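Local coordinates for putative immunoglobulin-blocking virulence protein (Mycoplasma mycoides subsp. capri, PDB 7ADK), which probably binds host immunoglobulins and blocks their action, helping the mycoplasma to evade humoral immunity, at residues K165-H170 / S349-F354; L502-S507 / I549-L554; I528-Y533 / N582-Q587; M575-R580 / E634-T639. One frame throughout, in Å; residues are numbered along the deposited sequence.

Contact 1: K165-H170 / S349-F354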
# COMPACT_ATOMS: atom_id res chain seq x y z
N LYS A 165 21.83 -20.51 31.88
CA LYS A 165 21.15 -21.80 32.07
C LYS A 165 20.90 -22.45 30.70
O LYS A 165 20.36 -21.77 29.84
CB LYS A 165 19.83 -21.50 32.81
CG LYS A 165 18.83 -22.66 32.90
CD LYS A 165 17.66 -22.23 33.80
CE LYS A 165 16.53 -23.26 33.78
NZ LYS A 165 15.46 -22.89 34.74
N PRO A 166 21.25 -23.72 30.46
CA PRO A 166 20.95 -24.38 29.20
C PRO A 166 19.45 -24.67 29.07
O PRO A 166 18.86 -25.40 29.86
CB PRO A 166 21.80 -25.65 29.20
CG PRO A 166 21.97 -25.96 30.68
CD PRO A 166 21.99 -24.59 31.34
N TYR A 167 18.82 -24.12 28.04
CA TYR A 167 17.41 -24.38 27.73
C TYR A 167 17.19 -25.84 27.27
O TYR A 167 18.07 -26.41 26.63
CB TYR A 167 16.96 -23.37 26.67
CG TYR A 167 15.47 -23.35 26.38
CD1 TYR A 167 14.91 -24.21 25.42
CD2 TYR A 167 14.66 -22.42 27.05
CE1 TYR A 167 13.53 -24.17 25.16
CE2 TYR A 167 13.28 -22.37 26.78
CZ TYR A 167 12.71 -23.24 25.83
OH TYR A 167 11.38 -23.19 25.57
N GLN A 168 16.03 -26.44 27.55
CA GLN A 168 15.61 -27.69 26.91
C GLN A 168 14.13 -27.68 26.49
O GLN A 168 13.25 -27.25 27.24
CB GLN A 168 16.03 -28.89 27.74
CG GLN A 168 15.44 -30.20 27.21
CD GLN A 168 16.19 -31.45 27.59
OE1 GLN A 168 17.37 -31.46 27.86
NE2 GLN A 168 15.55 -32.58 27.54
N ASN A 169 13.87 -28.15 25.27
CA ASN A 169 12.58 -28.12 24.60
C ASN A 169 11.71 -29.34 24.97
O ASN A 169 10.60 -29.16 25.46
CB ASN A 169 12.84 -27.99 23.09
CG ASN A 169 11.72 -27.25 22.39
OD1 ASN A 169 10.56 -27.57 22.51
ND2 ASN A 169 12.02 -26.19 21.68
N HIS A 170 12.19 -30.58 24.80
CA HIS A 170 11.46 -31.77 25.25
C HIS A 170 11.66 -32.00 26.75
O HIS A 170 12.60 -32.66 27.19
CB HIS A 170 11.75 -33.01 24.41
CG HIS A 170 11.08 -33.03 23.06
ND1 HIS A 170 10.09 -32.14 22.60
CD2 HIS A 170 11.26 -33.99 22.11
CE1 HIS A 170 9.74 -32.58 21.38
NE2 HIS A 170 10.43 -33.68 21.07
N SER A 349 5.91 -20.49 33.93
CA SER A 349 6.04 -20.69 35.38
C SER A 349 7.43 -20.45 35.95
O SER A 349 7.55 -20.27 37.16
CB SER A 349 5.53 -22.07 35.78
OG SER A 349 6.31 -23.09 35.20
N GLU A 350 8.48 -20.42 35.13
CA GLU A 350 9.86 -20.24 35.61
C GLU A 350 10.79 -19.37 34.75
O GLU A 350 11.75 -18.84 35.31
CB GLU A 350 10.50 -21.61 35.91
CG GLU A 350 11.32 -22.20 34.75
CD GLU A 350 11.77 -23.64 34.99
OE1 GLU A 350 11.06 -24.42 35.65
OE2 GLU A 350 12.87 -24.00 34.50
N TYR A 351 10.56 -19.18 33.45
CA TYR A 351 11.38 -18.24 32.67
C TYR A 351 10.86 -16.82 32.78
O TYR A 351 11.65 -15.89 32.92
CB TYR A 351 11.54 -18.64 31.20
CG TYR A 351 12.57 -19.71 30.96
CD1 TYR A 351 13.92 -19.48 31.29
CD2 TYR A 351 12.21 -20.93 30.37
CE1 TYR A 351 14.89 -20.48 31.09
CE2 TYR A 351 13.16 -21.94 30.18
CZ TYR A 351 14.49 -21.72 30.56
OH TYR A 351 15.39 -22.71 30.41
N ARG A 352 9.55 -16.61 32.76
CA ARG A 352 8.96 -15.27 32.89
C ARG A 352 9.24 -14.65 34.25
O ARG A 352 9.07 -15.30 35.28
CB ARG A 352 7.46 -15.31 32.59
CG ARG A 352 7.23 -15.81 31.18
CD ARG A 352 5.77 -15.75 30.76
NE ARG A 352 5.38 -14.41 30.34
CZ ARG A 352 4.60 -14.12 29.33
NH1 ARG A 352 3.86 -15.00 28.71
NH2 ARG A 352 4.57 -12.91 28.88
N VAL A 353 9.60 -13.38 34.29
CA VAL A 353 9.35 -12.53 35.46
C VAL A 353 7.89 -12.09 35.39
O VAL A 353 7.34 -11.97 34.30
CB VAL A 353 10.38 -11.39 35.55
CG1 VAL A 353 10.20 -10.30 34.52
CG2 VAL A 353 10.35 -10.74 36.93
N PHE A 354 7.22 -11.94 36.53
CA PHE A 354 5.75 -11.95 36.60
C PHE A 354 5.16 -13.28 36.08
O PHE A 354 4.29 -13.33 35.22
CB PHE A 354 5.13 -10.69 35.99
CG PHE A 354 5.78 -9.39 36.43
CD1 PHE A 354 5.91 -9.09 37.80
CD2 PHE A 354 6.24 -8.47 35.48
CE1 PHE A 354 6.47 -7.88 38.22
CE2 PHE A 354 6.81 -7.26 35.89
CZ PHE A 354 6.91 -6.96 37.26
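The phenol rings of Tyr167 and Tyr351 lie nearly parallel, their planes 21° apart, but they are offset so strongly that little of one ring lies over the other; the centroids of the Tyr167 and Tyr351 rings are 5.3 Å apart. They meet obliquely, with CE2 of Tyr167 3.4 Å from CE2 of Tyr351. OH of Tyr351 comes to lie by the CB end of the Tyr167 ring, 3.5 Å from CD2 of Tyr167. That approach depends on Tyr167 having CG anti to its backbone N (chi1 -171°), while its own OH turns to a hydrogen bond with Asp347 on helix 339-351. Lys165 comes up to the other ring: its CE stands obliquely to the Tyr351 ring, 3.6 Å from OH of Tyr351, and the two side chains reach toward each other tip to tip. The lysine chain is extended throughout, which carries NZ of Lys165 on past the phenol to OE2 of Glu350, 2.8 Å away. The Lys165 and Glu350 side chains cross at about a right angle, and NZ meets OE2 from above the carboxylate plane, 38° out of it. Lys165 and Glu350 are both exposed, whereas the two tyrosines are buried. The loop 165-170 is therefore joined to the end of helix 339-351 by two different chemistries. Inside is an aromatic contact, probably held mainly by dispersion; outside is an ion pair, which solvent probably screens in part.

Contact 2: L502-S507 / I549-L554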
# COMPACT_ATOMS: atom_id res chain seq x y z
N LEU A 502 13.29 -10.69 27.50
CA LEU A 502 13.19 -9.64 26.51
C LEU A 502 11.91 -9.88 25.72
O LEU A 502 11.73 -10.96 25.17
CB LEU A 502 14.44 -9.68 25.62
CG LEU A 502 14.45 -8.68 24.46
CD1 LEU A 502 14.58 -7.25 24.93
CD2 LEU A 502 15.65 -9.00 23.60
N SER A 503 11.04 -8.90 25.62
CA SER A 503 9.84 -8.98 24.80
C SER A 503 9.94 -8.04 23.60
O SER A 503 10.01 -6.83 23.76
CB SER A 503 8.62 -8.66 25.63
OG SER A 503 8.02 -9.80 26.14
N LEU A 504 9.96 -8.62 22.41
CA LEU A 504 9.98 -7.91 21.14
C LEU A 504 8.57 -7.95 20.57
O LEU A 504 8.14 -8.99 20.07
CB LEU A 504 11.06 -8.50 20.21
CG LEU A 504 12.48 -8.57 20.79
CD1 LEU A 504 13.47 -8.99 19.73
CD2 LEU A 504 12.96 -7.24 21.35
N TYR A 505 7.84 -6.85 20.69
CA TYR A 505 6.40 -6.74 20.44
C TYR A 505 6.10 -5.69 19.37
O TYR A 505 6.83 -4.73 19.22
CB TYR A 505 5.66 -6.35 21.73
CG TYR A 505 5.55 -7.35 22.88
CD1 TYR A 505 5.13 -8.67 22.66
CD2 TYR A 505 5.72 -6.90 24.20
CE1 TYR A 505 4.87 -9.53 23.74
CE2 TYR A 505 5.42 -7.74 25.28
CZ TYR A 505 5.00 -9.06 25.06
OH TYR A 505 4.68 -9.85 26.11
N THR A 506 4.97 -5.82 18.68
CA THR A 506 4.38 -4.74 17.87
C THR A 506 2.87 -4.76 18.02
O THR A 506 2.31 -5.79 18.38
CB THR A 506 4.67 -4.80 16.35
OG1 THR A 506 3.92 -5.78 15.69
CG2 THR A 506 6.10 -5.15 16.00
N SER A 507 2.21 -3.65 17.70
CA SER A 507 0.75 -3.60 17.53
C SER A 507 0.34 -3.52 16.05
O SER A 507 -0.65 -2.86 15.71
CB SER A 507 0.14 -2.48 18.39
OG SER A 507 0.54 -2.60 19.75
N ILE A 549 6.97 -10.54 17.68
CA ILE A 549 7.41 -10.53 16.27
C ILE A 549 7.89 -11.92 15.85
O ILE A 549 8.58 -12.61 16.60
CB ILE A 549 8.48 -9.45 16.02
CG1 ILE A 549 7.97 -8.03 16.28
CG2 ILE A 549 9.00 -9.48 14.59
CD1 ILE A 549 9.06 -7.09 16.74
N THR A 550 7.58 -12.33 14.62
CA THR A 550 8.23 -13.46 13.94
C THR A 550 9.40 -12.92 13.12
O THR A 550 9.23 -12.04 12.28
CB THR A 550 7.27 -14.21 13.02
OG1 THR A 550 6.28 -14.83 13.78
CG2 THR A 550 7.94 -15.31 12.22
N PHE A 551 10.59 -13.47 13.35
CA PHE A 551 11.79 -13.11 12.62
C PHE A 551 12.27 -14.27 11.76
O PHE A 551 12.66 -15.31 12.28
CB PHE A 551 12.87 -12.71 13.62
CG PHE A 551 12.55 -11.51 14.47
CD1 PHE A 551 12.80 -10.22 13.98
CD2 PHE A 551 12.03 -11.67 15.76
CE1 PHE A 551 12.57 -9.11 14.79
CE2 PHE A 551 11.79 -10.56 16.57
CZ PHE A 551 12.06 -9.27 16.08
N ASN A 552 12.32 -14.07 10.45
CA ASN A 552 13.00 -14.99 9.53
C ASN A 552 14.32 -14.41 8.98
O ASN A 552 14.95 -15.06 8.15
CB ASN A 552 11.99 -15.44 8.45
CG ASN A 552 12.10 -16.92 8.15
OD1 ASN A 552 13.12 -17.43 7.73
ND2 ASN A 552 11.06 -17.68 8.36
N THR A 553 14.76 -13.24 9.44
CA THR A 553 15.98 -12.54 8.98
C THR A 553 16.99 -12.40 10.11
O THR A 553 16.63 -12.01 11.21
CB THR A 553 15.67 -11.14 8.42
OG1 THR A 553 14.85 -11.24 7.30
CG2 THR A 553 16.89 -10.36 7.95
N LEU A 554 18.27 -12.63 9.78
CA LEU A 554 19.41 -12.18 10.57
C LEU A 554 20.06 -10.98 9.87
O LEU A 554 20.46 -11.09 8.71
CB LEU A 554 20.41 -13.33 10.72
CG LEU A 554 19.88 -14.61 11.36
CD1 LEU A 554 21.02 -15.60 11.53
CD2 LEU A 554 19.25 -14.33 12.70
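Leu504 meets the second segment with both its backbone and its side chain. Its O accepts a hydrogen bond from N of Ile549 at 3.1 Å, the one hydrogen bond between the segments 502-507 and 549-554. With CG anti to the carbonyl carbon (chi1 -55°), the leucine crosses Phe551 at about a right angle, and CD1 of Leu504 lies 3.9 Å from both CE2 and CZ of Phe551. Nearer the backbone, CB of Leu504 is 4.2 Å from CD1 of Ile549. Tyr505 points away, and its OH is hydrogen-bonded to Asp532; only its carbonyl borders the contact, with O of Tyr505 4.1 Å from CD1 of Ile549. Thr506 then brings a methyl group, CG2, to 3.4 Å from CG1 of Ile549, while its OG1 is engaged with Ser510 and the backbone N of Gly508. Ile549 is thus shared: its CG1-CD1 branch serves Leu504 and Thr506, and its CG2 lies over one face of the Phe551 ring, offset toward the rim. Tyr517 packs edge-to-face with the same phenylalanine. The bond at Ile549 continues the antiparallel pairing of strands 502-506 and 547-548, and these buried groups pack at the passage from that mixed sheet to strand 553-555 of a parallel one, whose short strands, stacked in chain order, are reminiscent of a leucine-rich-repeat-like solenoid.

Contact 3: I528-Y533 / N582-Q587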
# COMPACT_ATOMS: atom_id res chain seq x y z
N ILE A 528 14.10 -14.84 25.29
CA ILE A 528 13.33 -13.88 24.48
C ILE A 528 11.90 -14.43 24.38
O ILE A 528 11.71 -15.60 24.07
CB ILE A 528 13.93 -13.64 23.07
CG1 ILE A 528 15.44 -13.34 23.07
CG2 ILE A 528 13.22 -12.45 22.40
CD1 ILE A 528 16.33 -14.57 22.97
N ASN A 529 10.90 -13.61 24.67
CA ASN A 529 9.51 -14.03 24.74
C ASN A 529 8.98 -14.43 23.36
O ASN A 529 8.94 -13.64 22.41
CB ASN A 529 8.66 -12.94 25.39
CG ASN A 529 7.25 -13.39 25.68
OD1 ASN A 529 6.93 -14.57 25.73
ND2 ASN A 529 6.35 -12.46 25.87
N THR A 530 8.57 -15.69 23.29
CA THR A 530 8.15 -16.44 22.11
C THR A 530 6.72 -16.99 22.24
O THR A 530 6.09 -17.40 21.26
CB THR A 530 9.16 -17.57 21.92
OG1 THR A 530 8.98 -18.22 20.69
CG2 THR A 530 9.10 -18.61 23.05
N ILE A 531 6.22 -16.98 23.47
CA ILE A 531 4.80 -17.10 23.84
C ILE A 531 4.16 -15.72 23.55
O ILE A 531 4.82 -14.86 22.98
CB ILE A 531 4.75 -17.58 25.31
CG1 ILE A 531 5.41 -18.98 25.41
CG2 ILE A 531 3.34 -17.66 25.90
CD1 ILE A 531 5.72 -19.45 26.82
N ASP A 532 2.90 -15.46 23.88
CA ASP A 532 2.25 -14.18 23.56
C ASP A 532 2.17 -13.92 22.04
O ASP A 532 2.29 -12.81 21.55
CB ASP A 532 2.83 -13.01 24.38
CG ASP A 532 2.77 -13.13 25.91
OD1 ASP A 532 2.29 -14.14 26.47
OD2 ASP A 532 3.26 -12.19 26.57
N TYR A 533 1.99 -15.00 21.28
CA TYR A 533 1.79 -15.04 19.84
C TYR A 533 0.29 -15.00 19.50
O TYR A 533 -0.43 -15.96 19.74
CB TYR A 533 2.45 -16.30 19.30
CG TYR A 533 2.19 -16.60 17.84
CD1 TYR A 533 2.96 -15.98 16.85
CD2 TYR A 533 1.21 -17.54 17.49
CE1 TYR A 533 2.80 -16.36 15.51
CE2 TYR A 533 1.05 -17.92 16.15
CZ TYR A 533 1.86 -17.35 15.16
OH TYR A 533 1.74 -17.74 13.87
N ASN A 582 17.94 -24.98 19.97
CA ASN A 582 16.85 -25.72 20.60
C ASN A 582 15.80 -24.81 21.27
O ASN A 582 14.72 -25.27 21.60
CB ASN A 582 17.42 -26.81 21.51
CG ASN A 582 17.99 -26.29 22.80
OD1 ASN A 582 18.71 -25.32 22.84
ND2 ASN A 582 17.65 -26.93 23.88
N GLU A 583 16.08 -23.52 21.44
CA GLU A 583 15.14 -22.52 21.95
C GLU A 583 14.16 -22.03 20.87
O GLU A 583 14.58 -21.81 19.74
CB GLU A 583 15.87 -21.27 22.47
CG GLU A 583 16.99 -21.52 23.49
CD GLU A 583 17.72 -20.23 23.87
OE1 GLU A 583 17.09 -19.15 23.89
OE2 GLU A 583 18.93 -20.27 24.19
N PRO A 584 12.88 -21.74 21.19
CA PRO A 584 11.88 -21.37 20.19
C PRO A 584 12.15 -20.09 19.39
O PRO A 584 11.78 -20.00 18.23
CB PRO A 584 10.58 -21.21 20.96
CG PRO A 584 10.77 -22.04 22.21
CD PRO A 584 12.26 -21.94 22.49
N PHE A 585 12.79 -19.07 19.97
CA PHE A 585 13.02 -17.79 19.28
C PHE A 585 14.01 -17.93 18.13
O PHE A 585 13.85 -17.35 17.06
CB PHE A 585 13.51 -16.72 20.27
CG PHE A 585 13.68 -15.35 19.64
CD1 PHE A 585 14.91 -14.94 19.12
CD2 PHE A 585 12.57 -14.49 19.53
CE1 PHE A 585 15.04 -13.69 18.50
CE2 PHE A 585 12.69 -13.25 18.91
CZ PHE A 585 13.93 -12.84 18.39
N PHE A 586 15.05 -18.75 18.31
CA PHE A 586 16.09 -18.98 17.30
C PHE A 586 15.66 -19.93 16.17
O PHE A 586 16.43 -20.19 15.25
CB PHE A 586 17.39 -19.39 17.98
CG PHE A 586 17.92 -18.31 18.88
CD1 PHE A 586 18.30 -17.07 18.35
CD2 PHE A 586 17.92 -18.48 20.27
CE1 PHE A 586 18.71 -16.02 19.19
CE2 PHE A 586 18.30 -17.43 21.11
CZ PHE A 586 18.70 -16.20 20.58
N GLN A 587 14.42 -20.42 16.20
CA GLN A 587 13.85 -21.30 15.19
C GLN A 587 13.12 -20.57 14.06
O GLN A 587 12.70 -21.19 13.09
CB GLN A 587 12.96 -22.34 15.85
CG GLN A 587 13.81 -23.30 16.68
CD GLN A 587 13.04 -24.06 17.74
OE1 GLN A 587 11.83 -24.15 17.75
NE2 GLN A 587 13.73 -24.65 18.68
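Phe585 has CG anti to its backbone N (chi1 -176°), which puts CG on the side of Ile528, and Ile528 has CG2 likewise anti to its own N, with CG1 beside that N. The two branches of the isoleucine lean mainly on different rings. CG2 of Ile528 sits over one face of Phe585, 3.8 Å from the ring centroid and 22° off the ring normal, a CH-pi contact displaced toward CD2 and CE2. CD1 of Ile528, at the end of the other branch, lies 3.7 Å from CZ of Phe586, where the side chains cross at about a right angle. The two phenylalanines also touch one another, CD1 of Phe585 lying over a face of the Phe586 ring. Loop 582-587 belongs to a beta-alpha-beta crossover: it follows helix 567-579 on the way from strand 553-555 to its parallel neighbour 608-610. At the other end of the contact, Thr530 crosses Pro584 at about a right angle, with OG1 of Thr530 3.4 Å from CB of Pro584 and its methyl CG2 3.6 Å from the same CB. Behind this apolar surface, Asn529 turns away and donates from ND2 to OD2 of Asp532 at 3.2 Å, and that carboxylate also forms salt bridges with Arg352 and Arg362.

Contact 4: M575-R580 / E634-T639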
# COMPACT_ATOMS: atom_id res chain seq x y z
N MET A 575 25.21 -18.98 16.61
CA MET A 575 24.36 -18.76 17.78
C MET A 575 22.92 -19.19 17.51
O MET A 575 22.34 -20.00 18.23
CB MET A 575 24.38 -17.28 18.22
CG MET A 575 23.90 -17.18 19.67
SD MET A 575 23.52 -15.53 20.27
CE MET A 575 21.89 -15.33 19.56
N VAL A 576 22.37 -18.72 16.41
CA VAL A 576 21.02 -19.02 15.97
C VAL A 576 20.93 -20.43 15.37
O VAL A 576 20.07 -21.22 15.74
CB VAL A 576 20.59 -17.97 14.95
CG1 VAL A 576 19.16 -18.20 14.52
CG2 VAL A 576 20.73 -16.58 15.52
N TYR A 577 21.83 -20.75 14.45
CA TYR A 577 21.74 -21.97 13.67
C TYR A 577 22.10 -23.24 14.45
O TYR A 577 21.67 -24.29 14.02
CB TYR A 577 22.55 -21.80 12.37
CG TYR A 577 22.04 -20.75 11.37
CD1 TYR A 577 20.72 -20.24 11.45
CD2 TYR A 577 22.87 -20.29 10.33
CE1 TYR A 577 20.25 -19.31 10.52
CE2 TYR A 577 22.39 -19.35 9.39
CZ TYR A 577 21.08 -18.85 9.49
OH TYR A 577 20.61 -17.95 8.59
N TYR A 578 22.83 -23.18 15.58
CA TYR A 578 23.20 -24.38 16.36
C TYR A 578 23.40 -24.18 17.87
O TYR A 578 22.92 -25.02 18.63
CB TYR A 578 24.46 -25.05 15.80
CG TYR A 578 24.35 -25.57 14.38
CD1 TYR A 578 23.63 -26.75 14.12
CD2 TYR A 578 24.92 -24.85 13.32
CE1 TYR A 578 23.48 -27.21 12.80
CE2 TYR A 578 24.77 -25.30 12.00
CZ TYR A 578 24.06 -26.48 11.74
OH TYR A 578 23.92 -26.88 10.45
N ALA A 579 24.08 -23.14 18.34
CA ALA A 579 24.45 -23.03 19.75
C ALA A 579 23.27 -22.72 20.69
O ALA A 579 23.27 -23.13 21.85
CB ALA A 579 25.56 -22.00 19.91
N ARG A 580 22.23 -22.02 20.21
CA ARG A 580 20.97 -21.76 20.93
C ARG A 580 19.75 -22.26 20.14
O ARG A 580 18.62 -21.92 20.45
CB ARG A 580 20.86 -20.27 21.31
CG ARG A 580 21.89 -19.86 22.37
CD ARG A 580 21.90 -18.36 22.65
NE ARG A 580 20.76 -17.94 23.49
CZ ARG A 580 20.43 -16.71 23.83
NH1 ARG A 580 19.41 -16.51 24.59
NH2 ARG A 580 21.09 -15.66 23.45
N GLU A 634 21.99 -31.72 9.75
CA GLU A 634 21.82 -31.02 8.47
C GLU A 634 22.63 -29.71 8.43
O GLU A 634 22.62 -28.98 9.43
CB GLU A 634 20.32 -30.74 8.23
CG GLU A 634 20.02 -29.76 7.09
CD GLU A 634 18.54 -29.51 6.81
OE1 GLU A 634 17.76 -30.47 6.70
OE2 GLU A 634 18.15 -28.34 6.64
N PRO A 635 23.27 -29.34 7.30
CA PRO A 635 23.78 -27.99 7.03
C PRO A 635 22.66 -27.02 6.62
O PRO A 635 21.82 -27.32 5.78
CB PRO A 635 24.79 -28.18 5.90
CG PRO A 635 24.23 -29.35 5.11
CD PRO A 635 23.58 -30.22 6.17
N ARG A 636 22.65 -25.80 7.16
CA ARG A 636 21.63 -24.78 6.84
C ARG A 636 21.71 -24.32 5.38
O ARG A 636 22.79 -24.25 4.81
CB ARG A 636 21.75 -23.58 7.79
CG ARG A 636 21.78 -23.89 9.29
CD ARG A 636 20.75 -24.93 9.69
NE ARG A 636 20.66 -25.14 11.13
CZ ARG A 636 19.76 -25.89 11.73
NH1 ARG A 636 19.75 -25.99 13.01
NH2 ARG A 636 18.86 -26.57 11.09
N LYS A 637 20.58 -23.93 4.78
CA LYS A 637 20.51 -23.29 3.45
C LYS A 637 19.66 -22.03 3.53
O LYS A 637 18.58 -22.06 4.11
CB LYS A 637 19.93 -24.27 2.41
CG LYS A 637 20.72 -25.55 2.14
CD LYS A 637 22.08 -25.26 1.51
CE LYS A 637 22.88 -26.52 1.18
NZ LYS A 637 22.49 -27.15 -0.10
N ILE A 638 20.14 -20.92 2.99
CA ILE A 638 19.41 -19.65 3.04
C ILE A 638 18.51 -19.52 1.82
O ILE A 638 18.81 -20.05 0.76
CB ILE A 638 20.34 -18.44 3.29
CG1 ILE A 638 21.22 -18.10 2.08
CG2 ILE A 638 21.15 -18.68 4.57
CD1 ILE A 638 22.06 -16.84 2.26
N THR A 639 17.37 -18.85 1.98
CA THR A 639 16.40 -18.59 0.92
C THR A 639 16.56 -17.21 0.31
O THR A 639 16.11 -16.96 -0.80
CB THR A 639 14.94 -18.78 1.39
OG1 THR A 639 14.56 -17.84 2.36
CG2 THR A 639 14.64 -20.16 1.95
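Arg636 threads between Tyr577 and Tyr578. Its CB lies over one face of the Tyr577 ring, offset toward the rim, and CG of Arg636 follows at 3.8 Å from CG of Tyr577. The chain then bends at chi2 (-44°), and CD of Arg636 passes 3.8 Å from OH of Tyr578. NE of Arg636, above one face of the Tyr578 ring, donates to O of Tyr577 at 3.2 Å. A second, straighter bond runs from NH1 of Arg636 to O of Tyr577 at 2.8 Å, so one carbonyl oxygen is gripped side-on by two nitrogens and lies in the guanidinium plane. The guanidinium itself stacks on Tyr578, centres of the Arg636 and Tyr578 groups 4.6 Å apart and planes at 21°, an arrangement suited to cation-pi attraction. The rim of that ring is held as well: OH of Tyr578 donates to O of Glu634 at 2.7 Å, on a lone pair in the carbonyl plane. NH1 has a further acceptor in O of Leu600. The carbonyl lies near the C-terminal end of helix 567-579, where the positive charge probably suits the helix dipole. The loop 634-639 thereby ties this helix end down just before strand 640-643, while Tyr577 and Val576 rest against Leu554 of strand 553-555.

How the contacts relate
From the N terminus, contact 1 comes first and closes the longest loop, bringing 165-170 to the end of helix 339-351 before any later contact opens. Contact 2 then opens at strand 502-506, and contact 3 opens at 528-533 before contact 2 closes at 549-554, so these two cross. Contact 4 opens on helix 567-579 and closes at 634-639, with 582-587 between; contacts 3 and 4 therefore cross too, whereas 2 and 4 follow in series. Contact 3 is the middle piece: Arg352 of contact 1 bridges to its Asp532, Phe551 of contact 2 meets its Phe585, and Met575 of contact 4 packs on its Phe586. Together they join loop 165-170 and helix 339-351 to the mixed and parallel sheets.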